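Telomerase reverse transcriptase (Takifugu rubripes, PDB 4LMO) is the catalytic subunit of telomerase, a reverse transcriptase that lengthens chromosome ends by copying an RNA template, seen here as its RNA-binding domain. Local coordinates at residues 38-50 / 62-76. Sequence-based numbering, arbitrary orientation.
Sequences IQGRDLIRIVFFE and PKKLPRRFFNMVPLF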
ATOM      1  N   ILE A  38     -12.660  -3.887  -9.337  1.00 50.35           N
ATOM      2  CA  ILE A  38     -12.072  -5.167  -8.911  1.00 49.06           C
ATOM      3  C   ILE A  38     -12.758  -5.769  -7.686  1.00 48.25           C
ATOM      4  O   ILE A  38     -13.133  -5.054  -6.755  1.00 48.36           O
ATOM      5  CB  ILE A  38     -10.530  -5.115  -8.735  1.00 48.01           C
ATOM      6  CG1 ILE A  38     -10.122  -4.361  -7.463  1.00 47.39           C
ATOM      7  CG2 ILE A  38      -9.875  -4.523  -9.975  1.00 48.09           C
ATOM      8  CD1 ILE A  38      -8.760  -4.760  -6.934  1.00 47.20           C
ATOM      9  N   GLN A  39     -12.923  -7.089  -7.707  1.00 47.11           N
ATOM     10  CA  GLN A  39     -13.598  -7.817  -6.632  1.00 46.62           C
ATOM     11  C   GLN A  39     -12.607  -8.678  -5.853  1.00 44.74           C
ATOM     12  O   GLN A  39     -11.438  -8.780  -6.231  1.00 43.78           O
ATOM     13  CB  GLN A  39     -14.739  -8.675  -7.195  1.00 48.54           C
ATOM     14  CG  GLN A  39     -15.756  -7.922  -8.050  1.00 50.51           C
ATOM     15  CD  GLN A  39     -16.481  -6.811  -7.303  1.00 52.01           C
ATOM     16  OE1 GLN A  39     -16.690  -6.886  -6.089  1.00 53.25           O
ATOM     17  NE2 GLN A  39     -16.874  -5.772  -8.032  1.00 52.80           N
ATOM     18  N   GLY A  40     -13.075  -9.282  -4.759  1.00 43.87           N
ATOM     19  CA  GLY A  40     -12.232 -10.108  -3.887  1.00 42.33           C
ATOM     20  C   GLY A  40     -11.447 -11.178  -4.628  1.00 41.60           C
ATOM     21  O   GLY A  40     -10.260 -11.377  -4.374  1.00 40.59           O
ATOM     22  N   ARG A  41     -12.125 -11.857  -5.549  1.00 42.06           N
ATOM     23  CA  ARG A  41     -11.527 -12.877  -6.405  1.00 41.79           C
ATOM     24  C   ARG A  41     -10.387 -12.308  -7.260  1.00 39.79           C
ATOM     25  O   ARG A  41      -9.348 -12.955  -7.433  1.00 38.04           O
ATOM     26  CB  ARG A  41     -12.631 -13.515  -7.259  1.00 44.73           C
ATOM     27  CG  ARG A  41     -12.219 -14.124  -8.590  1.00 47.28           C
ATOM     28  CD  ARG A  41     -13.410 -14.166  -9.542  1.00 50.69           C
ATOM     29  NE  ARG A  41     -13.625 -12.888 -10.228  1.00 53.78           N
ATOM     30  CZ  ARG A  41     -14.467 -11.931  -9.834  1.00 55.35           C
ATOM     31  NH1 ARG A  41     -14.571 -10.814 -10.544  1.00 56.20           N
ATOM     32  NH2 ARG A  41     -15.207 -12.076  -8.739  1.00 55.98           N
ATOM     33  N   ASP A  42     -10.584 -11.093  -7.774  1.00 38.71           N
ATOM     34  CA  ASP A  42      -9.556 -10.387  -8.539  1.00 37.34           C
ATOM     35  C   ASP A  42      -8.317 -10.115  -7.686  1.00 35.22           C
ATOM     36  O   ASP A  42      -7.189 -10.316  -8.144  1.00 33.79           O
ATOM     37  CB  ASP A  42     -10.098  -9.070  -9.111  1.00 38.36           C
ATOM     38  CG  ASP A  42     -11.266  -9.273 -10.065  1.00 40.00           C
ATOM     39  OD1 ASP A  42     -11.192 -10.161 -10.943  1.00 40.70           O
ATOM     40  OD2 ASP A  42     -12.259  -8.529  -9.941  1.00 41.30           O
ATOM     41  N   LEU A  43      -8.534  -9.672  -6.448  1.00 34.00           N
ATOM     42  CA  LEU A  43      -7.438  -9.368  -5.528  1.00 32.86           C
ATOM     43  C   LEU A  43      -6.614 -10.602  -5.174  1.00 31.74           C
ATOM     44  O   LEU A  43      -5.385 -10.537  -5.130  1.00 30.83           O
ATOM     45  CB  LEU A  43      -7.943  -8.667  -4.258  1.00 32.75           C
ATOM     46  CG  LEU A  43      -6.862  -8.171  -3.288  1.00 32.30           C
ATOM     47  CD1 LEU A  43      -5.885  -7.217  -3.965  1.00 31.93           C
ATOM     48  CD2 LEU A  43      -7.482  -7.519  -2.064  1.00 32.87           C
ATOM     49  N   ILE A  44      -7.293 -11.720  -4.932  1.00 31.78           N
ATOM     50  CA  ILE A  44      -6.623 -13.002  -4.684  1.00 31.39           C
ATOM     51  C   ILE A  44      -5.675 -13.361  -5.836  1.00 30.90           C
ATOM     52  O   ILE A  44      -4.570 -13.858  -5.611  1.00 30.73           O
ATOM     53  CB  ILE A  44      -7.648 -14.128  -4.411  1.00 32.08           C
ATOM     54  CG1 ILE A  44      -8.345 -13.871  -3.069  1.00 32.25           C
ATOM     55  CG2 ILE A  44      -6.981 -15.501  -4.427  1.00 31.78           C
ATOM     56  CD1 ILE A  44      -9.523 -14.775  -2.787  1.00 32.76           C
ATOM     57  N   ARG A  45      -6.112 -13.075  -7.061  1.00 30.92           N
ATOM     58  CA  ARG A  45      -5.299 -13.259  -8.263  1.00 31.11           C
ATOM     59  C   ARG A  45      -4.039 -12.394  -8.256  1.00 30.26           C
ATOM     60  O   ARG A  45      -2.946 -12.880  -8.551  1.00 30.38           O
ATOM     61  CB  ARG A  45      -6.133 -12.950  -9.511  1.00 32.28           C
ATOM     62  CG  ARG A  45      -7.155 -14.017  -9.847  1.00 33.59           C
ATOM     63  CD  ARG A  45      -6.495 -15.108 -10.666  1.00 34.63           C
ATOM     64  NE  ARG A  45      -7.106 -16.407 -10.450  1.00 35.12           N
ATOM     65  CZ  ARG A  45      -6.632 -17.547 -10.933  1.00 35.57           C
ATOM     66  NH1 ARG A  45      -5.527 -17.565 -11.668  1.00 35.58           N
ATOM     67  NH2 ARG A  45      -7.269 -18.677 -10.672  1.00 36.56           N
ATOM     68  N   ILE A  46      -4.208 -11.117  -7.918  1.00 29.23           N
ATOM     69  CA  ILE A  46      -3.108 -10.158  -7.842  1.00 28.38           C
ATOM     70  C   ILE A  46      -2.101 -10.539  -6.756  1.00 27.66           C
ATOM     71  O   ILE A  46      -0.893 -10.418  -6.953  1.00 27.95           O
ATOM     72  CB  ILE A  46      -3.631  -8.719  -7.601  1.00 28.27           C
ATOM     73  CG1 ILE A  46      -4.561  -8.290  -8.744  1.00 28.71           C
ATOM     74  CG2 ILE A  46      -2.478  -7.732  -7.447  1.00 27.37           C
ATOM     75  CD1 ILE A  46      -5.418  -7.077  -8.440  1.00 28.85           C
ATOM     76  N   VAL A  47      -2.606 -11.012  -5.619  1.00 27.29           N
ATOM     77  CA  VAL A  47      -1.758 -11.324  -4.468  1.00 26.84           C
ATOM     78  C   VAL A  47      -1.052 -12.678  -4.595  1.00 26.96           C
ATOM     79  O   VAL A  47       0.135 -12.787  -4.277  1.00 27.17           O
ATOM     80  CB  VAL A  47      -2.547 -11.240  -3.137  1.00 26.76           C
ATOM     81  CG1 VAL A  47      -1.656 -11.571  -1.944  1.00 26.16           C
ATOM     82  CG2 VAL A  47      -3.156  -9.855  -2.967  1.00 26.74           C
ATOM     83  N   PHE A  48      -1.764 -13.696  -5.078  1.00 27.23           N
ATOM     84  CA  PHE A  48      -1.258 -15.074  -5.011  1.00 27.70           C
ATOM     85  C   PHE A  48      -0.955 -15.765  -6.336  1.00 28.75           C
ATOM     86  O   PHE A  48      -0.206 -16.744  -6.353  1.00 29.19           O
ATOM     87  CB  PHE A  48      -2.210 -15.958  -4.197  1.00 27.00           C
ATOM     88  CG  PHE A  48      -2.444 -15.474  -2.798  1.00 26.33           C
ATOM     89  CD1 PHE A  48      -1.430 -15.536  -1.843  1.00 25.75           C
ATOM     90  CD2 PHE A  48      -3.683 -14.968  -2.426  1.00 26.20           C
ATOM     91  CE1 PHE A  48      -1.646 -15.088  -0.548  1.00 25.24           C
ATOM     92  CE2 PHE A  48      -3.905 -14.521  -1.130  1.00 26.09           C
ATOM     93  CZ  PHE A  48      -2.885 -14.583  -0.191  1.00 25.66           C
ATOM     94  N   PHE A  49      -1.531 -15.274  -7.432  1.00 29.52           N
ATOM     95  CA  PHE A  49      -1.447 -15.977  -8.716  1.00 30.11           C
ATOM     96  C   PHE A  49      -0.698 -15.190  -9.798  1.00 30.76           C
ATOM     97  O   PHE A  49       0.535 -15.248  -9.857  1.00 31.01           O
ATOM     98  CB  PHE A  49      -2.842 -16.430  -9.178  1.00 30.83           C
ATOM     99  CG  PHE A  49      -3.489 -17.436  -8.257  1.00 31.05           C
ATOM    100  CD1 PHE A  49      -3.317 -18.804  -8.463  1.00 31.23           C
ATOM    101  CD2 PHE A  49      -4.262 -17.017  -7.175  1.00 31.06           C
ATOM    102  CE1 PHE A  49      -3.906 -19.731  -7.614  1.00 31.62           C
ATOM    103  CE2 PHE A  49      -4.853 -17.941  -6.322  1.00 31.74           C
ATOM    104  CZ  PHE A  49      -4.674 -19.300  -6.542  1.00 31.60           C
ATOM    105  N   GLU A  50      -1.425 -14.457 -10.639  1.00 31.11           N
ATOM    106  CA  GLU A  50      -0.818 -13.741 -11.767  1.00 31.48           C
ATOM    107  C   GLU A  50       0.045 -12.540 -11.379  1.00 30.98           C
ATOM    108  O   GLU A  50       1.010 -12.219 -12.077  1.00 31.07           O
ATOM    109  CB  GLU A  50      -1.881 -13.297 -12.778  1.00 32.35           C
ATOM    110  CG  GLU A  50      -2.362 -14.397 -13.711  1.00 33.44           C
ATOM    111  CD  GLU A  50      -3.534 -15.183 -13.153  1.00 34.25           C
ATOM    112  OE1 GLU A  50      -3.893 -14.974 -11.977  1.00 34.08           O
ATOM    113  OE2 GLU A  50      -4.101 -16.016 -13.889  1.00 35.27           O
ATOM    114  N   PRO A  62      -4.494 -22.501 -12.452  1.00 49.21           N
ATOM    115  CA  PRO A  62      -5.899 -22.775 -12.771  1.00 50.57           C
ATOM    116  C   PRO A  62      -6.755 -21.518 -12.940  1.00 50.87           C
ATOM    117  O   PRO A  62      -6.538 -20.521 -12.252  1.00 50.78           O
ATOM    118  CB  PRO A  62      -6.375 -23.592 -11.568  1.00 50.26           C
ATOM    119  CG  PRO A  62      -5.521 -23.132 -10.437  1.00 49.37           C
ATOM    120  CD  PRO A  62      -4.210 -22.673 -11.014  1.00 49.03           C
ATOM    121  N   LYS A  63      -7.707 -21.580 -13.869  1.00 51.52           N
ATOM    122  CA  LYS A  63      -8.661 -20.496 -14.102  1.00 52.26           C
ATOM    123  C   LYS A  63      -9.638 -20.376 -12.929  1.00 52.52           C
ATOM    124  O   LYS A  63      -9.877 -19.278 -12.419  1.00 52.46           O
ATOM    125  CB  LYS A  63      -9.401 -20.713 -15.433  1.00 53.20           C
ATOM    126  CG  LYS A  63     -10.623 -19.831 -15.671  1.00 54.53           C
ATOM    127  CD  LYS A  63     -10.267 -18.360 -15.832  1.00 54.48           C
ATOM    128  CE  LYS A  63     -11.520 -17.500 -15.893  1.00 55.51           C
ATOM    129  NZ  LYS A  63     -11.207 -16.048 -15.798  1.00 55.19           N
ATOM    130  N   LYS A  64     -10.199 -21.509 -12.513  1.00 52.81           N
ATOM    131  CA  LYS A  64     -11.038 -21.564 -11.320  1.00 51.79           C
ATOM    132  C   LYS A  64     -10.141 -21.591 -10.087  1.00 49.57           C
ATOM    133  O   LYS A  64      -9.109 -22.270 -10.077  1.00 49.25           O
ATOM    134  CB  LYS A  64     -11.943 -22.801 -11.355  1.00 53.63           C
ATOM    135  CG  LYS A  64     -12.961 -22.871 -10.224  1.00 54.94           C
ATOM    136  CD  LYS A  64     -13.989 -23.968 -10.457  1.00 56.25           C
ATOM    137  CE  LYS A  64     -15.055 -23.955  -9.372  1.00 56.94           C
ATOM    138  NZ  LYS A  64     -16.229 -24.796  -9.731  1.00 57.91           N
ATOM    139  N   LEU A  65     -10.531 -20.840  -9.059  1.00 47.30           N
ATOM    140  CA  LEU A  65      -9.801 -20.818  -7.796  1.00 45.40           C
ATOM    141  C   LEU A  65      -9.901 -22.162  -7.072  1.00 44.47           C
ATOM    142  O   LEU A  65     -11.002 -22.694  -6.918  1.00 45.01           O
ATOM    143  CB  LEU A  65     -10.330 -19.708  -6.882  1.00 44.79           C
ATOM    144  CG  LEU A  65      -9.976 -18.248  -7.177  1.00 44.41           C
ATOM    145  CD1 LEU A  65     -10.807 -17.320  -6.306  1.00 43.64           C
ATOM    146  CD2 LEU A  65      -8.490 -17.983  -6.977  1.00 43.43           C
ATOM    147  N   PRO A  66      -8.752 -22.713  -6.629  1.00 42.97           N
ATOM    148  CA  PRO A  66      -8.755 -23.888  -5.751  1.00 42.84           C
ATOM    149  C   PRO A  66      -9.578 -23.624  -4.488  1.00 42.82           C
ATOM    150  O   PRO A  66      -9.772 -22.464  -4.111  1.00 42.34           O
ATOM    151  CB  PRO A  66      -7.278 -24.059  -5.388  1.00 41.67           C
ATOM    152  CG  PRO A  66      -6.540 -23.451  -6.527  1.00 41.42           C
ATOM    153  CD  PRO A  66      -7.381 -22.290  -6.973  1.00 41.89           C
ATOM    154  N   ARG A  67     -10.053 -24.688  -3.844  1.00 43.35           N
ATOM    155  CA  ARG A  67     -10.940 -24.559  -2.686  1.00 43.55           C
ATOM    156  C   ARG A  67     -10.334 -23.699  -1.574  1.00 41.40           C
ATOM    157  O   ARG A  67     -11.033 -22.880  -0.971  1.00 40.82           O
ATOM    158  CB  ARG A  67     -11.350 -25.934  -2.147  1.00 46.01           C
ATOM    159  CG  ARG A  67     -12.638 -25.908  -1.338  1.00 48.68           C
ATOM    160  CD  ARG A  67     -12.906 -27.230  -0.637  1.00 51.63           C
ATOM    161  NE  ARG A  67     -13.911 -27.078   0.416  1.00 54.37           N
ATOM    162  CZ  ARG A  67     -13.636 -26.875   1.704  1.00 55.89           C
ATOM    163  NH1 ARG A  67     -12.378 -26.802   2.126  1.00 57.26           N
ATOM    164  NH2 ARG A  67     -14.626 -26.745   2.577  1.00 56.59           N
ATOM    165  N   ARG A  68      -9.037 -23.883  -1.328  1.00 39.56           N
ATOM    166  CA  ARG A  68      -8.292 -23.125  -0.318  1.00 37.95           C
ATOM    167  C   ARG A  68      -8.397 -21.618  -0.553  1.00 37.22           C
ATOM    168  O   ARG A  68      -8.686 -20.855   0.373  1.00 36.88           O
ATOM    169  CB  ARG A  68      -6.821 -23.554  -0.309  1.00 37.04           C
ATOM    170  CG  ARG A  68      -6.074 -23.221   0.976  1.00 36.69           C
ATOM    171  CD  ARG A  68      -4.565 -23.339   0.813  1.00 35.74           C
ATOM    172  NE  ARG A  68      -4.101 -24.719   0.668  1.00 35.93           N
ATOM    173  CZ  ARG A  68      -3.644 -25.477   1.664  1.00 36.34           C
ATOM    174  NH1 ARG A  68      -3.582 -25.004   2.907  1.00 35.92           N
ATOM    175  NH2 ARG A  68      -3.245 -26.719   1.418  1.00 36.30           N
ATOM    176  N   PHE A  69      -8.172 -21.204  -1.798  1.00 36.37           N
ATOM    177  CA  PHE A  69      -8.192 -19.791  -2.165  1.00 35.52           C
ATOM    178  C   PHE A  69      -9.604 -19.272  -2.426  1.00 36.18           C
ATOM    179  O   PHE A  69      -9.867 -18.078  -2.265  1.00 35.72           O
ATOM    180  CB  PHE A  69      -7.269 -19.534  -3.362  1.00 34.37           C
ATOM    181  CG  PHE A  69      -5.809 -19.751  -3.055  1.00 33.55           C
ATOM    182  CD1 PHE A  69      -5.234 -21.013  -3.185  1.00 33.34           C
ATOM    183  CD2 PHE A  69      -5.012 -18.696  -2.621  1.00 32.75           C
ATOM    184  CE1 PHE A  69      -3.892 -21.217  -2.895  1.00 32.70           C
ATOM    185  CE2 PHE A  69      -3.670 -18.892  -2.331  1.00 32.25           C
ATOM    186  CZ  PHE A  69      -3.109 -20.155  -2.469  1.00 32.36           C
ATOM    187  N   PHE A  70     -10.509 -20.171  -2.815  1.00 37.34           N
ATOM    188  CA  PHE A  70     -11.918 -19.819  -2.990  1.00 38.63           C
ATOM    189  C   PHE A  70     -12.558 -19.388  -1.671  1.00 38.65           C
ATOM    190  O   PHE A  70     -13.383 -18.476  -1.645  1.00 39.21           O
ATOM    191  CB  PHE A  70     -12.717 -20.975  -3.608  1.00 40.16           C
ATOM    192  CG  PHE A  70     -14.181 -20.670  -3.785  1.00 41.53           C
ATOM    193  CD1 PHE A  70     -15.134 -21.245  -2.947  1.00 42.46           C
ATOM    194  CD2 PHE A  70     -14.606 -19.785  -4.775  1.00 41.85           C
ATOM    195  CE1 PHE A  70     -16.483 -20.955  -3.104  1.00 43.53           C
ATOM    196  CE2 PHE A  70     -15.952 -19.491  -4.935  1.00 42.82           C
ATOM    197  CZ  PHE A  70     -16.891 -20.077  -4.098  1.00 43.85           C
ATOM    198  N   ASN A  71     -12.173 -20.044  -0.581  1.00 38.48           N
ATOM    199  CA  ASN A  71     -12.701 -19.715   0.739  1.00 38.49           C
ATOM    200  C   ASN A  71     -12.220 -18.368   1.283  1.00 37.72           C
ATOM    201  O   ASN A  71     -12.797 -17.842   2.235  1.00 39.08           O
ATOM    202  CB  ASN A  71     -12.405 -20.841   1.730  1.00 38.84           C
ATOM    203  CG  ASN A  71     -13.195 -22.104   1.431  1.00 40.02           C
ATOM    204  OD1 ASN A  71     -12.679 -23.212   1.558  1.00 40.35           O
ATOM    205  ND2 ASN A  71     -14.457 -21.942   1.033  1.00 40.66           N
ATOM    206  N   MET A  72     -11.179 -17.815   0.663  1.00 35.95           N
ATOM    207  CA  MET A  72     -10.622 -16.520   1.055  1.00 34.77           C
ATOM    208  C   MET A  72     -11.370 -15.348   0.417  1.00 34.62           C
ATOM    209  O   MET A  72     -11.206 -14.202   0.841  1.00 34.43           O
ATOM    210  CB  MET A  72      -9.139 -16.430   0.678  1.00 33.54           C
ATOM    211  CG  MET A  72      -8.256 -17.550   1.207  1.00 33.07           C
ATOM    212  SD  MET A  72      -6.581 -17.385   0.559  1.00 32.28           S
ATOM    213  CE  MET A  72      -5.865 -18.958   1.037  1.00 32.53           C
ATOM    214  N   VAL A  73     -12.177 -15.639  -0.602  1.00 35.23           N
ATOM    215  CA  VAL A  73     -12.918 -14.608  -1.347  1.00 36.03           C
ATOM    216  C   VAL A  73     -13.673 -13.608  -0.454  1.00 36.57           C
ATOM    217  O   VAL A  73     -13.511 -12.398  -0.633  1.00 36.14           O
ATOM    218  CB  VAL A  73     -13.855 -15.216  -2.429  1.00 36.47           C
ATOM    219  CG1 VAL A  73     -14.766 -14.153  -3.032  1.00 37.08           C
ATOM    220  CG2 VAL A  73     -13.044 -15.885  -3.528  1.00 35.95           C
ATOM    221  N   PRO A  74     -14.480 -14.102   0.516  1.00 37.51           N
ATOM    222  CA  PRO A  74     -15.242 -13.192   1.379  1.00 38.64           C
ATOM    223  C   PRO A  74     -14.368 -12.213   2.164  1.00 38.67           C
ATOM    224  O   PRO A  74     -14.744 -11.048   2.322  1.00 39.26           O
ATOM    225  CB  PRO A  74     -15.966 -14.143   2.340  1.00 39.25           C
ATOM    226  CG  PRO A  74     -16.094 -15.415   1.575  1.00 39.11           C
ATOM    227  CD  PRO A  74     -14.810 -15.512   0.804  1.00 38.13           C
ATOM    228  N   LEU A  75     -13.219 -12.686   2.640  1.00 38.13           N
ATOM    229  CA  LEU A  75     -12.292 -11.862   3.412  1.00 37.43           C
ATOM    230  C   LEU A  75     -11.638 -10.772   2.581  1.00 36.93           C
ATOM    231  O   LEU A  75     -11.460  -9.644   3.050  1.00 36.44           O
ATOM    232  CB  LEU A  75     -11.210 -12.726   4.056  1.00 37.37           C
ATOM    233  CG  LEU A  75     -11.531 -13.323   5.422  1.00 38.09           C
ATOM    234  CD1 LEU A  75     -10.368 -14.171   5.917  1.00 37.59           C
ATOM    235  CD2 LEU A  75     -11.864 -12.217   6.410  1.00 38.33           C
ATOM    236  N   PHE A  76     -11.274 -11.117   1.349  1.00 36.40           N
ATOM    237  CA  PHE A  76     -10.624 -10.170   0.456  1.00 35.89           C
ATOM    238  C   PHE A  76     -11.636  -9.217  -0.180  1.00 37.00           C
ATOM    239  O   PHE A  76     -11.298  -8.076  -0.508  1.00 37.53           O
ATOM    240  CB  PHE A  76      -9.773 -10.898  -0.586  1.00 34.80           C
ATOM    241  CG  PHE A  76      -8.458 -11.400  -0.046  1.00 33.65           C
ATOM    242  CD1 PHE A  76      -7.307 -10.624  -0.149  1.00 32.46           C
ATOM    243  CD2 PHE A  76      -8.370 -12.642   0.579  1.00 33.47           C
ATOM    244  CE1 PHE A  76      -6.096 -11.077   0.353  1.00 31.67           C
ATOM    245  CE2 PHE A  76      -7.159 -13.101   1.083  1.00 32.93           C
ATOM    246  CZ  PHE A  76      -6.021 -12.318   0.968  1.00 31.94           C
TER
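Phe49 points the edge of its ring at one face of Phe69: CZ of Phe49 lies 3.7 Å from CG of Phe69, off-centre, and planes at 69° make the pair T-shaped. With Phe48 and Phe76 these rings form an aromatic cluster between segment 38-50, most of it helix 40-48, and segment 62-76 of the telomerase RNA-binding domain. Phe69 CE2 lies over a face of Phe48, the planes inclined. At the edge of the Phe48 ring lies Phe76 CZ, 3.7 Å from Phe48 CE2; the Phe76 side chain sits as a knob among Gly40, Leu43, Ile44 and Phe48. One face of Phe76 takes a CH-pi contact from Ile44 CG1, 4.2 Å from the ring centroid, while Leu43 CD2 fills an edge. Ile44 CG2, anti to the backbone N, reaches Leu65 CD2 at 3.9 Å, whereas CD1 packs against Met72 CB and Val73 CG2. Beyond the segments, Tyr196 and Ile200 of helix 191-220 touch Phe69 and Phe48 respectively. Leu65, Pro66 and Phe69 belong to residues 65-70, which probably contact the RNA template. The Arg45 guanidinium has Phe49 CG over one face and the Glu50 carboxylate at its edge, and its NH2 donates to Pro62 O at a short 2.5 Å. Replacing Arg45 by an alanine would probably leave Glu50 without its cation and the Pro62 carbonyl without this donor. Toward Glu50, Arg45 NH1 donates to OE1 at 3.1 Å and 171°.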